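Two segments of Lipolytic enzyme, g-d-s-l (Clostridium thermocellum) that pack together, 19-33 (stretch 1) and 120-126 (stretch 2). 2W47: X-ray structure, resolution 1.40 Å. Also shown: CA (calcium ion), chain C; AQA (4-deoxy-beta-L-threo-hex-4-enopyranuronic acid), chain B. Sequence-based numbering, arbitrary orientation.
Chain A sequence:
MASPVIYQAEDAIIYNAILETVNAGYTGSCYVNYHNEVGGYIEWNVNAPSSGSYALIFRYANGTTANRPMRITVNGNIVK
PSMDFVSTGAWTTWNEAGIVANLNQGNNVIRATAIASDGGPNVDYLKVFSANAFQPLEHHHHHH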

ATOM      1  N   LEU A  19      -1.465  13.948  -0.353  1.00  7.19           N
ATOM      2  CA  LEU A  19      -2.583  13.518  -1.175  1.00  7.40           C
ATOM      3  C   LEU A  19      -2.629  14.454  -2.371  1.00  7.37           C
ATOM      4  O   LEU A  19      -2.598  15.680  -2.211  1.00  7.48           O
ATOM      5  CB  LEU A  19      -3.895  13.626  -0.397  1.00  7.33           C
ATOM      6  CG  LEU A  19      -3.994  12.784   0.876  1.00  7.34           C
ATOM      7  CD1 LEU A  19      -5.335  12.987   1.570  1.00  8.37           C
ATOM      8  CD2 LEU A  19      -3.761  11.309   0.560  1.00  9.34           C
ATOM      9  N   GLU A  20      -2.689  13.887  -3.570  1.00  7.02           N
ATOM     10  CA  GLU A  20      -2.740  14.706  -4.777  1.00  8.22           C
ATOM     11  C   GLU A  20      -3.636  14.084  -5.834  1.00  7.60           C
ATOM     12  O   GLU A  20      -4.140  12.961  -5.664  1.00  7.94           O
ATOM     13  CB  GLU A  20      -1.338  14.994  -5.321  1.00  8.53           C
ATOM     14  CG  GLU A  20      -0.673  13.823  -5.986  1.00  9.70           C
ATOM     15  CD  GLU A  20       0.643  14.173  -6.649  1.00  9.76           C
ATOM     16  OE1 GLU A  20       0.997  13.459  -7.610  1.00  9.65           O
ATOM     17  OE2 GLU A  20       1.325  15.130  -6.211  1.00 11.33           O
ATOM     18  N   THR A  21      -3.831  14.833  -6.918  1.00  7.67           N
ATOM     19  CA  THR A  21      -4.749  14.436  -7.989  1.00  8.28           C
ATOM     20  C   THR A  21      -4.114  14.623  -9.365  1.00  8.85           C
ATOM     21  O   THR A  21      -4.807  14.579 -10.378  1.00  9.33           O
ATOM     22  CB  THR A  21      -6.014  15.298  -7.967  1.00  8.16           C
ATOM     23  OG1 THR A  21      -5.617  16.659  -8.139  1.00  9.09           O
ATOM     24  CG2 THR A  21      -6.768  15.158  -6.651  1.00  8.86           C
ATOM     25  N   VAL A  22      -2.797  14.826  -9.392  1.00  9.23           N
ATOM     26  CA  VAL A  22      -2.074  15.205 -10.614  1.00  9.57           C
ATOM     27  C   VAL A  22      -2.237  14.235 -11.782  1.00  9.58           C
ATOM     28  O   VAL A  22      -2.577  14.645 -12.889  1.00 10.29           O
ATOM     29  CB  VAL A  22      -0.567  15.409 -10.317  1.00  9.23           C
ATOM     30  CG1 VAL A  22       0.227  15.709 -11.593  1.00 10.72           C
ATOM     31  CG2 VAL A  22      -0.392  16.525  -9.308  1.00 10.88           C
ATOM     32  N   ASN A  23      -1.994  12.957 -11.533  1.00  9.65           N
ATOM     33  CA  ASN A  23      -1.973  11.954 -12.589  1.00 10.10           C
ATOM     34  C   ASN A  23      -3.273  11.202 -12.691  1.00  9.97           C
ATOM     35  O   ASN A  23      -3.745  10.630 -11.706  1.00 10.14           O
ATOM     36  CB  ASN A  23      -0.828  10.971 -12.349  1.00 10.06           C
ATOM     37  CG  ASN A  23       0.517  11.640 -12.367  1.00 12.06           C
ATOM     38  OD1 ASN A  23       1.238  11.634 -11.367  1.00 13.62           O
ATOM     39  ND2 ASN A  23       0.860  12.247 -13.495  1.00 11.73           N
ATOM     40  N   ALA A  24      -3.842  11.191 -13.892  1.00 10.23           N
ATOM     41  CA  ALA A  24      -5.118  10.532 -14.131  1.00 10.22           C
ATOM     42  C   ALA A  24      -5.068   9.034 -13.851  1.00 10.50           C
ATOM     43  O   ALA A  24      -4.002   8.418 -13.909  1.00 10.28           O
ATOM     44  CB  ALA A  24      -5.576  10.785 -15.571  1.00 11.44           C
ATOM     45  N   GLY A  25      -6.226   8.456 -13.562  1.00 10.28           N
ATOM     46  CA  GLY A  25      -6.360   7.010 -13.437  1.00 10.26           C
ATOM     47  C   GLY A  25      -6.539   6.513 -12.019  1.00 10.14           C
ATOM     48  O   GLY A  25      -6.843   5.339 -11.807  1.00 10.50           O
ATOM     49  N   TYR A  26      -6.373   7.408 -11.042  1.00  9.59           N
ATOM     50  CA  TYR A  26      -6.643   7.059  -9.655  1.00  9.85           C
ATOM     51  C   TYR A  26      -8.152   6.890  -9.473  1.00  9.60           C
ATOM     52  O   TYR A  26      -8.949   7.255 -10.353  1.00 10.65           O
ATOM     53  CB  TYR A  26      -6.089   8.122  -8.686  1.00  9.73           C
ATOM     54  CG  TYR A  26      -6.746   9.483  -8.821  1.00  9.50           C
ATOM     55  CD1 TYR A  26      -7.879   9.808  -8.081  1.00  8.92           C
ATOM     56  CD2 TYR A  26      -6.242  10.435  -9.700  1.00  9.39           C
ATOM     57  CE1 TYR A  26      -8.489  11.048  -8.207  1.00  9.75           C
ATOM     58  CE2 TYR A  26      -6.840  11.677  -9.835  1.00 10.41           C
ATOM     59  CZ  TYR A  26      -7.957  11.979  -9.087  1.00 10.32           C
ATOM     60  OH  TYR A  26      -8.543  13.218  -9.245  1.00 11.58           O
ATOM     61  N   THR A  27      -8.534   6.335  -8.330  1.00  9.55           N
ATOM     62  CA  THR A  27      -9.941   6.145  -7.981  1.00  9.88           C
ATOM     63  C   THR A  27     -10.245   6.914  -6.702  1.00  9.95           C
ATOM     64  O   THR A  27      -9.340   7.296  -5.955  1.00  9.98           O
ATOM     65  CB  THR A  27     -10.302   4.653  -7.794  1.00 10.22           C
ATOM     66  OG1 THR A  27      -9.516   4.088  -6.739  1.00 10.39           O
ATOM     67  CG2 THR A  27     -10.079   3.868  -9.088  1.00 11.90           C
ATOM     68  N   GLY A  28     -11.525   7.137  -6.438  1.00 10.00           N
ATOM     69  CA  GLY A  28     -11.915   7.970  -5.310  1.00 10.24           C
ATOM     70  C   GLY A  28     -11.405   9.390  -5.479  1.00  9.86           C
ATOM     71  O   GLY A  28     -11.234   9.879  -6.594  1.00 10.38           O
ATOM     72  N   SER A  29     -11.121  10.037  -4.355  1.00  9.88           N
ATOM     73  CA  SER A  29     -10.856  11.468  -4.361  1.00  9.46           C
ATOM     74  C   SER A  29      -9.426  11.857  -4.728  1.00  9.09           C
ATOM     75  O   SER A  29      -9.189  12.982  -5.170  1.00  9.60           O
ATOM     76  CB  SER A  29     -11.214  12.055  -3.000  1.00 10.15           C
ATOM     77  OG  SER A  29     -10.440  11.457  -1.977  1.00 11.42           O
ATOM     78  N   CYS A  30      -8.475  10.943  -4.528  1.00  8.52           N
ATOM     79  CA  CYS A  30      -7.066  11.285  -4.663  1.00  8.16           C
ATOM     80  C   CYS A  30      -6.214  10.039  -4.488  1.00  7.68           C
ATOM     81  O   CYS A  30      -6.728   8.937  -4.314  1.00  7.74           O
ATOM     82  CB  CYS A  30      -6.679  12.334  -3.602  1.00  8.66           C
ATOM     83  SG  CYS A  30      -6.935  11.794  -1.883  1.00  9.77           S
ATOM     84  N   TYR A  31      -4.901  10.233  -4.524  1.00  7.40           N
ATOM     85  CA  TYR A  31      -3.941   9.173  -4.243  1.00  7.17           C
ATOM     86  C   TYR A  31      -2.787   9.774  -3.446  1.00  7.18           C
ATOM     87  O   TYR A  31      -2.680  11.002  -3.319  1.00  7.86           O
ATOM     88  CB  TYR A  31      -3.452   8.529  -5.547  1.00  7.51           C
ATOM     89  CG  TYR A  31      -2.729   9.488  -6.470  1.00  7.36           C
ATOM     90  CD1 TYR A  31      -1.355   9.716  -6.338  1.00  8.16           C
ATOM     91  CD2 TYR A  31      -3.414  10.166  -7.478  1.00  6.80           C
ATOM     92  CE1 TYR A  31      -0.682  10.599  -7.177  1.00  7.62           C
ATOM     93  CE2 TYR A  31      -2.750  11.044  -8.336  1.00  8.37           C
ATOM     94  CZ  TYR A  31      -1.386  11.248  -8.187  1.00  7.46           C
ATOM     95  OH  TYR A  31      -0.737  12.121  -9.026  1.00  8.52           O
ATOM     96  N   VAL A  32      -1.937   8.906  -2.902  1.00  7.50           N
ATOM     97  CA  VAL A  32      -0.769   9.350  -2.145  1.00  7.28           C
ATOM     98  C   VAL A  32       0.455   9.472  -3.040  1.00  7.50           C
ATOM     99  O   VAL A  32       0.771   8.566  -3.797  1.00  7.72           O
ATOM    100  CB  VAL A  32      -0.423   8.380  -1.001  1.00  7.47           C
ATOM    101  CG1 VAL A  32       0.729   8.933  -0.175  1.00  8.21           C
ATOM    102  CG2 VAL A  32      -1.627   8.147  -0.108  1.00  8.06           C
ATOM    103  N   ASN A  33       1.140  10.604  -2.928  1.00  7.31           N
ATOM    104  CA  ASN A  33       2.441  10.810  -3.545  1.00  7.44           C
ATOM    105  C   ASN A  33       3.455  11.012  -2.431  1.00  7.63           C
ATOM    106  O   ASN A  33       3.386  11.997  -1.697  1.00  7.56           O
ATOM    107  CB  ASN A  33       2.369  12.014  -4.490  1.00  7.94           C
ATOM    108  CG  ASN A  33       3.725  12.469  -4.999  1.00 10.18           C
ATOM    109  OD1 ASN A  33       4.743  11.795  -4.831  1.00  9.91           O
ATOM    110  ND2 ASN A  33       3.743  13.650  -5.605  1.00 13.67           N
ATOM    111  N   GLY A 120       8.404   6.282  -2.185  1.00  7.93           N
ATOM    112  CA  GLY A 120       7.523   5.182  -2.550  1.00  7.50           C
ATOM    113  C   GLY A 120       6.810   5.457  -3.858  1.00  7.12           C
ATOM    114  O   GLY A 120       6.864   6.583  -4.369  1.00  7.32           O
ATOM    115  N   PRO A 121       6.117   4.442  -4.396  1.00  6.87           N
ATOM    116  CA  PRO A 121       5.295   4.647  -5.580  1.00  6.95           C
ATOM    117  C   PRO A 121       4.114   5.542  -5.215  1.00  6.81           C
ATOM    118  O   PRO A 121       3.815   5.737  -4.028  1.00  7.27           O
ATOM    119  CB  PRO A 121       4.776   3.237  -5.886  1.00  7.28           C
ATOM    120  CG  PRO A 121       4.712   2.575  -4.549  1.00  7.47           C
ATOM    121  CD  PRO A 121       5.963   3.076  -3.860  1.00  7.41           C
ATOM    122  N   ASN A 122       3.437   6.076  -6.221  1.00  6.54           N
ATOM    123  CA  ASN A 122       2.139   6.699  -5.963  1.00  6.80           C
ATOM    124  C   ASN A 122       1.142   5.600  -5.647  1.00  6.81           C
ATOM    125  O   ASN A 122       1.121   4.566  -6.321  1.00  7.24           O
ATOM    126  CB  ASN A 122       1.672   7.515  -7.157  1.00  6.76           C
ATOM    127  CG  ASN A 122       2.460   8.794  -7.335  1.00  7.20           C
ATOM    128  OD1 ASN A 122       3.196   9.225  -6.447  1.00  8.95           O
ATOM    129  ND2 ASN A 122       2.300   9.425  -8.503  1.00  9.37           N
ATOM    130  N   VAL A 123       0.331   5.798  -4.609  1.00  6.47           N
ATOM    131  CA  VAL A 123      -0.564   4.737  -4.123  1.00  7.02           C
ATOM    132  C   VAL A 123      -2.015   5.215  -4.099  1.00  6.83           C
ATOM    133  O   VAL A 123      -2.361   6.208  -3.428  1.00  6.99           O
ATOM    134  CB  VAL A 123      -0.153   4.210  -2.724  1.00  6.97           C
ATOM    135  CG1 VAL A 123      -1.138   3.166  -2.244  1.00  7.18           C
ATOM    136  CG2 VAL A 123       1.266   3.613  -2.767  1.00  7.78           C
ATOM    137  N   ASP A 124      -2.854   4.512  -4.849  1.00  7.42           N
ATOM    138  CA  ASP A 124      -4.257   4.860  -5.006  1.00  7.50           C
ATOM    139  C   ASP A 124      -5.094   4.406  -3.810  1.00  7.89           C
ATOM    140  O   ASP A 124      -5.929   5.165  -3.289  1.00  7.43           O
ATOM    141  CB  ASP A 124      -4.771   4.193  -6.289  1.00  7.23           C
ATOM    142  CG  ASP A 124      -6.166   4.621  -6.662  1.00  9.28           C
ATOM    143  OD1 ASP A 124      -6.574   5.743  -6.306  1.00  8.22           O
ATOM    144  OD2 ASP A 124      -6.847   3.832  -7.354  1.00  9.69           O
ATOM    145  N   TYR A 125      -4.881   3.161  -3.397  1.00  8.27           N
ATOM    146  CA  TYR A 125      -5.611   2.548  -2.293  1.00  8.36           C
ATOM    147  C   TYR A 125      -4.961   1.247  -1.873  1.00  8.28           C
ATOM    148  O   TYR A 125      -4.061   0.738  -2.557  1.00  8.22           O
ATOM    149  CB  TYR A 125      -7.085   2.301  -2.658  1.00  9.30           C
ATOM    150  CG  TYR A 125      -7.369   1.372  -3.824  1.00  9.65           C
ATOM    151  CD1 TYR A 125      -7.068   0.007  -3.758  1.00  8.98           C
ATOM    152  CD2 TYR A 125      -8.019   1.842  -4.956  1.00 10.25           C
ATOM    153  CE1 TYR A 125      -7.366  -0.851  -4.817  1.00  9.53           C
ATOM    154  CE2 TYR A 125      -8.327   0.995  -6.011  1.00 10.56           C
ATOM    155  CZ  TYR A 125      -7.995  -0.350  -5.933  1.00 10.24           C
ATOM    156  OH  TYR A 125      -8.291  -1.207  -6.972  1.00 12.41           O
ATOM    157  N   LEU A 126      -5.428   0.725  -0.744  1.00  8.52           N
ATOM    158  CA  LEU A 126      -5.119  -0.617  -0.295  1.00  9.21           C
ATOM    159  C   LEU A 126      -6.427  -1.392  -0.303  1.00  9.56           C
ATOM    160  O   LEU A 126      -7.411  -0.956   0.284  1.00  9.54           O
ATOM    161  CB  LEU A 126      -4.532  -0.581   1.118  1.00  8.98           C
ATOM    162  CG  LEU A 126      -4.385  -1.917   1.852  1.00 10.48           C
ATOM    163  CD1 LEU A 126      -3.344  -2.812   1.197  1.00 12.76           C
ATOM    164  CD2 LEU A 126      -4.050  -1.685   3.317  1.00 10.92           C
TER
HETATM  165 CA    CA C1137       6.733  10.784  -4.949  1.00 13.23          CA
HETATM  166  O6A AQA B   2       8.685  10.934  -8.668  1.00 15.19           O
HETATM  167  C6  AQA B   2       7.500  10.987  -8.235  1.00 16.56           C
HETATM  168  O6B AQA B   2       7.159  10.470  -7.141  1.00 16.51           O
HETATM  169  C5  AQA B   2       6.575  11.608  -8.969  1.00 16.81           C
HETATM  170  O5  AQA B   2       7.014  12.163 -10.242  1.00 18.59           O
HETATM  171  C4  AQA B   2       5.288  11.687  -8.558  1.00 17.67           C
HETATM  172  C3  AQA B   2       4.308  12.586  -9.287  1.00 18.65           C
HETATM  173  O3  AQA B   2       2.953  12.159  -9.089  1.00 17.80           O
HETATM  174  C2  AQA B   2       4.657  12.547 -10.769  1.00 19.05           C
HETATM  175  O2  AQA B   2       3.788  13.394 -11.523  1.00 18.01           O
HETATM  176  C1  AQA B   2       6.102  12.994 -10.970  1.00 19.93           C
HETATM  177  O   HOH W   1       0.365   8.377 -10.436  1.00  9.42           O
HETATM  178  O   HOH W   2       8.188   9.156  -4.160  1.00  9.87           O
HETATM  179  O   HOH W   3       5.199   8.744  -4.693  1.00  8.79           O
HETATM  180  O   HOH W   4       7.199  12.951  -5.761  1.00 21.64           O

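Backbone pairing joins the two stretches at a single antiparallel bridge. Val32 N donates to Val123 O at 2.8 Å, nearly straight at 173°, and Val123 N donates to Val32 O at 2.9 Å, a little bent at 159°. Asn122 CA also approaches Val32 O to 3.2 Å, a CA-H...O contact. Both valines are buried, and their branched, apolar side chains suit buried strand positions, since they have no polar atoms that need partners.

A carboxylate fastens the loop before the strand. Asp124 accepts from Thr27 twice: backbone Thr27 N reaches OD1 of Asp124 at 2.9 Å, and the hydroxyl OG1 of Thr27 reaches OD2 of Asp124 at 2.8 Å. The two carboxylate oxygens let Asp124 accept from both backbone and hydroxyl, while the same OG1 lies 3.2 Å from CD2 of Tyr125, at that ring's edge.

Tyr31 adds packing: its CA-to-CB bond points toward stretch 2, and CB lies 3.3 Å from Val123 O. Its hydroxyl OH donates to Glu20 OE1 at 2.6 Å, a polar end on a buried ring.

The bound sugar and the calcium ion, with its water, link further residues. Asn122 ND2 donates to sugar O3 at 2.9 Å, and Asn23 OD1 accepts from sugar O2 at 3.1 Å. Asn33 OD1 binds calcium at 2.2 Å; water 3, also on calcium, donates to Asn122 OD1 at 2.7 Å. Amides suit Asn33 and Asn122, pairing donor with acceptor.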